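Local coordinates for protein dachshund homolog 1 (PDB 1L8R) that acts as a transcription factor that regulates organogenesis and carries a winged-helix-like DNA-binding motif in its DACHbox-N domain, at residues Asp11-Lys16 and Asp35-His40; Cys29-Phe34 and Asn81-Ile86. One frame throughout, in Å; residues are numbered along the deposited sequence.

In the fold
Helix 30-37 is the element common to both interactions. Interaction 2 anchors its start to strand 84-87 near the middle of the DACHbox-N domain, and interaction 1 meets its last turn with the hairpin of strands 8-12 and 15-22, toward the surface. The centres lie about 12 Å apart, and L12 CD2 comes within 3.7 Å of A33 CB to join them. Along the chain the segments run 11-16, 29-34, 35-40, 81-86, so the two contacts cross. Both reach the same antiparallel sheet, through different strands. One helix thus ties an early hairpin to a late strand within a fold resembling the forkhead/winged-helix domain.

Interaction 1 (Asp11-Lys16 and Asp35-His40); sequences DLRGAK and DLFLKH
L12 O accepts a hydrogen bond from A15 N at 2.9 Å, and F37 CZ of the helix lies 3.1 Å from the same oxygen. The first is a hairpin bond, returned by L12 N to A15 O; in the second, a ring carbon packs against the carbonyl oxygen without a hydrogen bond. The turn from L12 to A15 is of type I', and D11 OD2 braces it as an Asx motif by accepting from G14 N at 3.2 Å.

F37 is the main point of contact, with its ring set between two aliphatic groups. R13 CD lies over the ring centre in a CH-pi contact, 3.9 Å from the centroid and 7° off the normal, while L36 CB covers the opposite face toward the rim. The R13 chain bends at chi3 (66°), which keeps NE close to the ring; its guanidinium plane stands 77° from the ring plane, and the cation-pi attraction is long and at most weak. R13 NH1 finds its stronger partner in E92, on helix 88-99. At the far tip of the ring, A15 CB packs 3.7 Å from F37 CZ and also touches L36 CD1. An alanine in place of F37 would probably leave R13 CD without its aromatic platform and open a gap beside L12 and A15. The arrangement is that of a beta hairpin whose tight type I' turn docks against the last turn of a helix.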
ATOM      1  N   ASP A  11       2.325  -5.305 -11.054  1.00 21.13           N
ATOM      2  CA  ASP A  11       2.400  -4.024 -11.733  1.00 23.19           C
ATOM      3  C   ASP A  11       1.366  -3.038 -11.220  1.00 22.19           C
ATOM      4  O   ASP A  11       0.211  -3.391 -10.980  1.00 24.65           O
ATOM      5  CB  ASP A  11       2.215  -4.202 -13.244  1.00 26.63           C
ATOM      6  CG  ASP A  11       2.543  -2.935 -14.025  1.00 30.33           C
ATOM      7  OD1 ASP A  11       3.746  -2.639 -14.203  1.00 32.95           O
ATOM      8  OD2 ASP A  11       1.601  -2.230 -14.451  1.00 33.19           O
ATOM      9  N   LEU A  12       1.802  -1.800 -11.035  1.00 20.97           N
ATOM     10  CA  LEU A  12       0.927  -0.730 -10.595  1.00 21.55           C
ATOM     11  C   LEU A  12       1.325   0.502 -11.378  1.00 22.15           C
ATOM     12  O   LEU A  12       2.398   1.068 -11.158  1.00 23.29           O
ATOM     13  CB  LEU A  12       1.077  -0.459  -9.095  1.00 20.48           C
ATOM     14  CG  LEU A  12       0.156   0.657  -8.582  1.00 21.13           C
ATOM     15  CD1 LEU A  12      -1.290   0.320  -8.928  1.00 22.30           C
ATOM     16  CD2 LEU A  12       0.314   0.824  -7.077  1.00 19.81           C
ATOM     17  N   ARG A  13       0.468   0.903 -12.310  1.00 22.49           N
ATOM     18  CA  ARG A  13       0.732   2.079 -13.124  1.00 23.99           C
ATOM     19  C   ARG A  13       2.129   2.025 -13.752  1.00 23.67           C
ATOM     20  O   ARG A  13       2.858   3.013 -13.756  1.00 24.20           O
ATOM     21  CB  ARG A  13       0.588   3.342 -12.267  1.00 24.00           C
ATOM     22  CG  ARG A  13      -0.750   3.461 -11.544  1.00 23.28           C
ATOM     23  CD  ARG A  13      -0.799   4.710 -10.660  1.00 23.70           C
ATOM     24  NE  ARG A  13      -0.752   5.949 -11.434  1.00 24.24           N
ATOM     25  CZ  ARG A  13      -1.797   6.495 -12.052  1.00 24.08           C
ATOM     26  NH1 ARG A  13      -2.990   5.919 -11.992  1.00 21.69           N
ATOM     27  NH2 ARG A  13      -1.649   7.620 -12.737  1.00 25.04           N
ATOM     28  N   GLY A  14       2.505   0.856 -14.261  1.00 25.17           N
ATOM     29  CA  GLY A  14       3.800   0.711 -14.906  1.00 24.86           C
ATOM     30  C   GLY A  14       4.984   0.437 -13.999  1.00 25.26           C
ATOM     31  O   GLY A  14       6.106   0.258 -14.471  1.00 26.64           O
ATOM     32  N   ALA A  15       4.748   0.401 -12.693  1.00 24.77           N
ATOM     33  CA  ALA A  15       5.824   0.140 -11.754  1.00 24.44           C
ATOM     34  C   ALA A  15       5.594  -1.188 -11.049  1.00 24.32           C
ATOM     35  O   ALA A  15       4.503  -1.759 -11.111  1.00 25.54           O
ATOM     36  CB  ALA A  15       5.914   1.265 -10.732  1.00 23.66           C
ATOM     37  N   LYS A  16       6.639  -1.681 -10.397  1.00 23.02           N
ATOM     38  CA  LYS A  16       6.563  -2.931  -9.657  1.00 22.22           C
ATOM     39  C   LYS A  16       6.399  -2.595  -8.179  1.00 19.73           C
ATOM     40  O   LYS A  16       7.131  -1.765  -7.640  1.00 20.20           O
ATOM     41  CB  LYS A  16       7.840  -3.747  -9.866  1.00 24.93           C
ATOM     42  CG  LYS A  16       7.893  -4.491 -11.193  1.00 31.19           C
ATOM     43  CD  LYS A  16       6.998  -5.720 -11.160  1.00 33.44           C
ATOM     44  CE  LYS A  16       6.939  -6.417 -12.513  1.00 36.49           C
ATOM     45  NZ  LYS A  16       6.224  -5.597 -13.529  1.00 38.73           N
ATOM     46  N   ASP A  35       4.971   6.517  -2.240  1.00 20.18           N
ATOM     47  CA  ASP A  35       6.272   7.070  -2.621  1.00 21.42           C
ATOM     48  C   ASP A  35       6.464   7.130  -4.127  1.00 21.27           C
ATOM     49  O   ASP A  35       7.142   8.022  -4.638  1.00 23.74           O
ATOM     50  CB  ASP A  35       7.426   6.249  -2.036  1.00 22.91           C
ATOM     51  CG  ASP A  35       7.399   6.188  -0.530  1.00 23.90           C
ATOM     52  OD1 ASP A  35       6.953   7.168   0.107  1.00 25.66           O
ATOM     53  OD2 ASP A  35       7.845   5.159   0.015  1.00 26.95           O
ATOM     54  N   LEU A  36       5.873   6.175  -4.834  1.00 21.14           N
ATOM     55  CA  LEU A  36       6.009   6.112  -6.284  1.00 21.71           C
ATOM     56  C   LEU A  36       5.110   7.052  -7.068  1.00 23.12           C
ATOM     57  O   LEU A  36       5.520   7.581  -8.107  1.00 23.11           O
ATOM     58  CB  LEU A  36       5.752   4.685  -6.777  1.00 21.73           C
ATOM     59  CG  LEU A  36       6.787   3.600  -6.476  1.00 21.16           C
ATOM     60  CD1 LEU A  36       6.209   2.239  -6.837  1.00 22.11           C
ATOM     61  CD2 LEU A  36       8.066   3.871  -7.264  1.00 23.53           C
ATOM     62  N   PHE A  37       3.895   7.281  -6.578  1.00 23.01           N
ATOM     63  CA  PHE A  37       2.953   8.107  -7.324  1.00 22.75           C
ATOM     64  C   PHE A  37       2.337   9.344  -6.677  1.00 23.80           C
ATOM     65  O   PHE A  37       1.766  10.179  -7.380  1.00 24.54           O
ATOM     66  CB  PHE A  37       1.832   7.205  -7.838  1.00 23.88           C
ATOM     67  CG  PHE A  37       2.323   6.020  -8.614  1.00 25.15           C
ATOM     68  CD1 PHE A  37       2.932   6.188  -9.855  1.00 25.70           C
ATOM     69  CD2 PHE A  37       2.200   4.735  -8.096  1.00 24.48           C
ATOM     70  CE1 PHE A  37       3.413   5.090 -10.568  1.00 27.69           C
ATOM     71  CE2 PHE A  37       2.679   3.631  -8.800  1.00 26.70           C
ATOM     72  CZ  PHE A  37       3.287   3.810 -10.040  1.00 26.24           C
ATOM     73  N   LEU A  38       2.434   9.477  -5.360  1.00 23.84           N
ATOM     74  CA  LEU A  38       1.836  10.626  -4.687  1.00 25.92           C
ATOM     75  C   LEU A  38       2.813  11.392  -3.804  1.00 27.97           C
ATOM     76  O   LEU A  38       2.408  12.254  -3.030  1.00 28.57           O
ATOM     77  CB  LEU A  38       0.644  10.167  -3.843  1.00 23.80           C
ATOM     78  CG  LEU A  38      -0.538   9.521  -4.578  1.00 22.41           C
ATOM     79  CD1 LEU A  38      -1.508   8.931  -3.563  1.00 21.19           C
ATOM     80  CD2 LEU A  38      -1.236  10.554  -5.454  1.00 21.19           C
ATOM     81  N   LYS A  39       4.097  11.077  -3.933  1.00 32.41           N
ATOM     82  CA  LYS A  39       5.145  11.721  -3.145  1.00 35.52           C
ATOM     83  C   LYS A  39       4.982  13.239  -3.049  1.00 37.44           C
ATOM     84  O   LYS A  39       5.107  13.817  -1.968  1.00 38.40           O
ATOM     85  CB  LYS A  39       6.515  11.379  -3.730  1.00 34.79           C
ATOM     86  N   HIS A  40       4.705  13.880  -4.178  1.00 39.09           N
ATOM     87  CA  HIS A  40       4.542  15.329  -4.203  1.00 41.27           C
ATOM     88  C   HIS A  40       3.093  15.743  -4.423  1.00 42.63           C
ATOM     89  O   HIS A  40       2.629  16.733  -3.855  1.00 43.36           O
ATOM     90  CB  HIS A  40       5.425  15.929  -5.291  1.00 41.72           C
TER

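Interaction 2 (Cys29-Phe34 and Asn81-Ile86); sequences CLPQAF and NRCKLI
C29 and L85 face each other as an antiparallel non-hydrogen-bonded pair, CA to CA 4.9 Å, and just beyond this bridge the chain of C29 turns into helix 30-37, whose residues 30-34 run at 73° to strand 84-86, N-to-C direction against N-to-C direction. The junction is closed by one bond across the contact, L30 N to K84 O, at 3.1 Å and 157° at the hydrogen. It gives a partner to an amide in the first turn of the helix, where no earlier helical carbonyl is available. The next residue, P31, has no N-H to offer, and its CD instead packs 3.6 Å from the same K84 O.

The two thiols meet beside this bond. C29 SG and C83 SG are 3.8 Å apart, a van der Waals contact and not a disulfide, and C83 SG also lies against the P31 ring, 3.6 Å from CD. C29 SG stands anti to its own backbone N and beside the carbonyl carbon (chi1 176°), and from there, as the N-cap group, it accepts a weak capping bond from Q32 N. L85 contributes one branch, CD2, which comes within 3.7 Å of C29 CA. Farther along, L30 and I86 meet methyl to methyl, CD1 to CD1 at 3.8 Å; F91 of helix 88-99 touches I86 as well, while Y49 and L52 of helix 45-54 pack on L30.

The chemistry is therefore mostly apolar, with the one cross-contact hydrogen bond supplied by backbone groups. Sulfur serves here as packing and as a weak cap, and the separate thiols are consistent with a protein that works in the reducing environment of the nucleus.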
ATOM      1  N   CYS A  29       1.378  -2.747  -1.212  1.00 11.98           N
ATOM      2  CA  CYS A  29       1.980  -1.947  -0.155  1.00 12.89           C
ATOM      3  C   CYS A  29       1.654  -0.464  -0.346  1.00 13.32           C
ATOM      4  O   CYS A  29       2.134   0.170  -1.285  1.00 12.29           O
ATOM      5  CB  CYS A  29       3.482  -2.178  -0.165  1.00 13.58           C
ATOM      6  SG  CYS A  29       4.374  -1.175   0.997  1.00 12.56           S
ATOM      7  N   LEU A  30       0.830   0.078   0.542  1.00 13.19           N
ATOM      8  CA  LEU A  30       0.414   1.477   0.449  1.00 13.30           C
ATOM      9  C   LEU A  30       1.545   2.508   0.490  1.00 14.37           C
ATOM     10  O   LEU A  30       1.618   3.383  -0.381  1.00 13.79           O
ATOM     11  CB  LEU A  30      -0.617   1.795   1.534  1.00 13.82           C
ATOM     12  CG  LEU A  30      -1.121   3.245   1.589  1.00 11.47           C
ATOM     13  CD1 LEU A  30      -1.688   3.649   0.234  1.00 13.83           C
ATOM     14  CD2 LEU A  30      -2.178   3.369   2.680  1.00 12.60           C
ATOM     15  N   PRO A  31       2.438   2.432   1.492  1.00 15.27           N
ATOM     16  CA  PRO A  31       3.534   3.409   1.553  1.00 14.36           C
ATOM     17  C   PRO A  31       4.397   3.394   0.299  1.00 16.15           C
ATOM     18  O   PRO A  31       4.866   4.443  -0.155  1.00 15.60           O
ATOM     19  CB  PRO A  31       4.313   2.984   2.794  1.00 16.65           C
ATOM     20  CG  PRO A  31       3.263   2.389   3.662  1.00 19.56           C
ATOM     21  CD  PRO A  31       2.450   1.567   2.688  1.00 14.73           C
ATOM     22  N   GLN A  32       4.610   2.205  -0.259  1.00 14.43           N
ATOM     23  CA  GLN A  32       5.420   2.073  -1.464  1.00 14.15           C
ATOM     24  C   GLN A  32       4.726   2.743  -2.643  1.00 14.69           C
ATOM     25  O   GLN A  32       5.359   3.497  -3.386  1.00 15.12           O
ATOM     26  CB  GLN A  32       5.680   0.597  -1.782  1.00 13.62           C
ATOM     27  CG  GLN A  32       6.499   0.364  -3.047  1.00 15.31           C
ATOM     28  CD  GLN A  32       6.836  -1.102  -3.250  1.00 14.61           C
ATOM     29  OE1 GLN A  32       6.004  -1.974  -3.008  1.00 18.41           O
ATOM     30  NE2 GLN A  32       8.052  -1.376  -3.709  1.00 16.41           N
ATOM     31  N   ALA A  33       3.433   2.474  -2.812  1.00 14.02           N
ATOM     32  CA  ALA A  33       2.666   3.074  -3.904  1.00 14.60           C
ATOM     33  C   ALA A  33       2.642   4.588  -3.725  1.00 15.45           C
ATOM     34  O   ALA A  33       2.710   5.342  -4.696  1.00 17.93           O
ATOM     35  CB  ALA A  33       1.240   2.516  -3.927  1.00 13.53           C
ATOM     36  N   PHE A  34       2.537   5.026  -2.475  1.00 16.38           N
ATOM     37  CA  PHE A  34       2.530   6.446  -2.154  1.00 18.56           C
ATOM     38  C   PHE A  34       3.835   7.095  -2.627  1.00 19.72           C
ATOM     39  O   PHE A  34       3.808   8.095  -3.346  1.00 19.49           O
ATOM     40  CB  PHE A  34       2.377   6.641  -0.644  1.00 20.09           C
ATOM     41  CG  PHE A  34       2.636   8.050  -0.181  1.00 21.56           C
ATOM     42  CD1 PHE A  34       1.700   9.052  -0.398  1.00 22.97           C
ATOM     43  CD2 PHE A  34       3.827   8.373   0.459  1.00 24.03           C
ATOM     44  CE1 PHE A  34       1.946  10.362   0.017  1.00 26.14           C
ATOM     45  CE2 PHE A  34       4.082   9.676   0.877  1.00 24.39           C
ATOM     46  CZ  PHE A  34       3.139  10.671   0.656  1.00 25.09           C
ATOM     47  N   ASN A  81       8.065   0.027  11.310  1.00 17.74           N
ATOM     48  CA  ASN A  81       7.590  -1.152  12.019  1.00 19.80           C
ATOM     49  C   ASN A  81       6.114  -1.437  11.802  1.00 18.06           C
ATOM     50  O   ASN A  81       5.593  -2.429  12.307  1.00 17.27           O
ATOM     51  CB  ASN A  81       7.870  -1.012  13.516  1.00 23.36           C
ATOM     52  CG  ASN A  81       9.348  -1.012  13.823  1.00 27.90           C
ATOM     53  OD1 ASN A  81      10.062  -1.952  13.469  1.00 30.64           O
ATOM     54  ND2 ASN A  81       9.822   0.042  14.480  1.00 30.16           N
ATOM     55  N   ARG A  82       5.443  -0.562  11.056  1.00 17.39           N
ATOM     56  CA  ARG A  82       4.019  -0.725  10.757  1.00 17.46           C
ATOM     57  C   ARG A  82       3.783  -0.454   9.273  1.00 16.47           C
ATOM     58  O   ARG A  82       4.457   0.388   8.677  1.00 16.68           O
ATOM     59  CB  ARG A  82       3.166   0.262  11.563  1.00 19.77           C
ATOM     60  CG  ARG A  82       3.399   0.262  13.061  1.00 26.14           C
ATOM     61  CD  ARG A  82       2.450   1.242  13.742  1.00 29.00           C
ATOM     62  NE  ARG A  82       2.526   2.587  13.169  1.00 34.00           N
ATOM     63  CZ  ARG A  82       3.594   3.380  13.236  1.00 37.12           C
ATOM     64  NH1 ARG A  82       4.694   2.974  13.858  1.00 38.36           N
ATOM     65  NH2 ARG A  82       3.564   4.583  12.676  1.00 38.87           N
ATOM     66  N   CYS A  83       2.827  -1.163   8.675  1.00 13.09           N
ATOM     67  CA  CYS A  83       2.527  -0.958   7.263  1.00 13.65           C
ATOM     68  C   CYS A  83       1.108  -1.368   6.931  1.00 14.11           C
ATOM     69  O   CYS A  83       0.573  -2.305   7.514  1.00 14.65           O
ATOM     70  CB  CYS A  83       3.487  -1.757   6.382  1.00 11.91           C
ATOM     71  SG  CYS A  83       3.407  -1.267   4.641  1.00 15.54           S
ATOM     72  N   LYS A  84       0.502  -0.658   5.984  1.00 12.75           N
ATOM     73  CA  LYS A  84      -0.855  -0.961   5.557  1.00 12.31           C
ATOM     74  C   LYS A  84      -0.906  -1.342   4.088  1.00 12.73           C
ATOM     75  O   LYS A  84      -0.033  -0.963   3.302  1.00 11.97           O
ATOM     76  CB  LYS A  84      -1.773   0.223   5.847  1.00 15.64           C
ATOM     77  CG  LYS A  84      -2.069   0.357   7.338  1.00 17.90           C
ATOM     78  CD  LYS A  84      -2.816   1.625   7.668  1.00 23.76           C
ATOM     79  CE  LYS A  84      -3.128   1.686   9.154  1.00 24.41           C
ATOM     80  NZ  LYS A  84      -3.691   3.015   9.546  1.00 29.14           N
ATOM     81  N   LEU A  85      -1.936  -2.110   3.739  1.00 10.44           N
ATOM     82  CA  LEU A  85      -2.130  -2.605   2.385  1.00 11.94           C
ATOM     83  C   LEU A  85      -3.526  -2.261   1.872  1.00 11.69           C
ATOM     84  O   LEU A  85      -4.493  -2.287   2.627  1.00 15.45           O
ATOM     85  CB  LEU A  85      -2.001  -4.134   2.376  1.00 11.78           C
ATOM     86  CG  LEU A  85      -0.774  -4.822   2.982  1.00 12.19           C
ATOM     87  CD1 LEU A  85      -0.981  -6.336   2.947  1.00 13.42           C
ATOM     88  CD2 LEU A  85       0.489  -4.433   2.213  1.00 10.86           C
ATOM     89  N   ILE A  86      -3.639  -1.930   0.589  1.00 13.04           N
ATOM     90  CA  ILE A  86      -4.960  -1.679   0.014  1.00 13.12           C
ATOM     91  C   ILE A  86      -4.986  -2.233  -1.405  1.00 13.95           C
ATOM     92  O   ILE A  86      -3.941  -2.420  -2.015  1.00 13.90           O
ATOM     93  CB  ILE A  86      -5.368  -0.173   0.005  1.00 16.32           C
ATOM     94  CG1 ILE A  86      -4.380   0.662  -0.802  1.00 18.29           C
ATOM     95  CG2 ILE A  86      -5.527   0.328   1.443  1.00 15.98           C
ATOM     96  CD1 ILE A  86      -4.904   2.077  -1.079  1.00 16.85           C
TER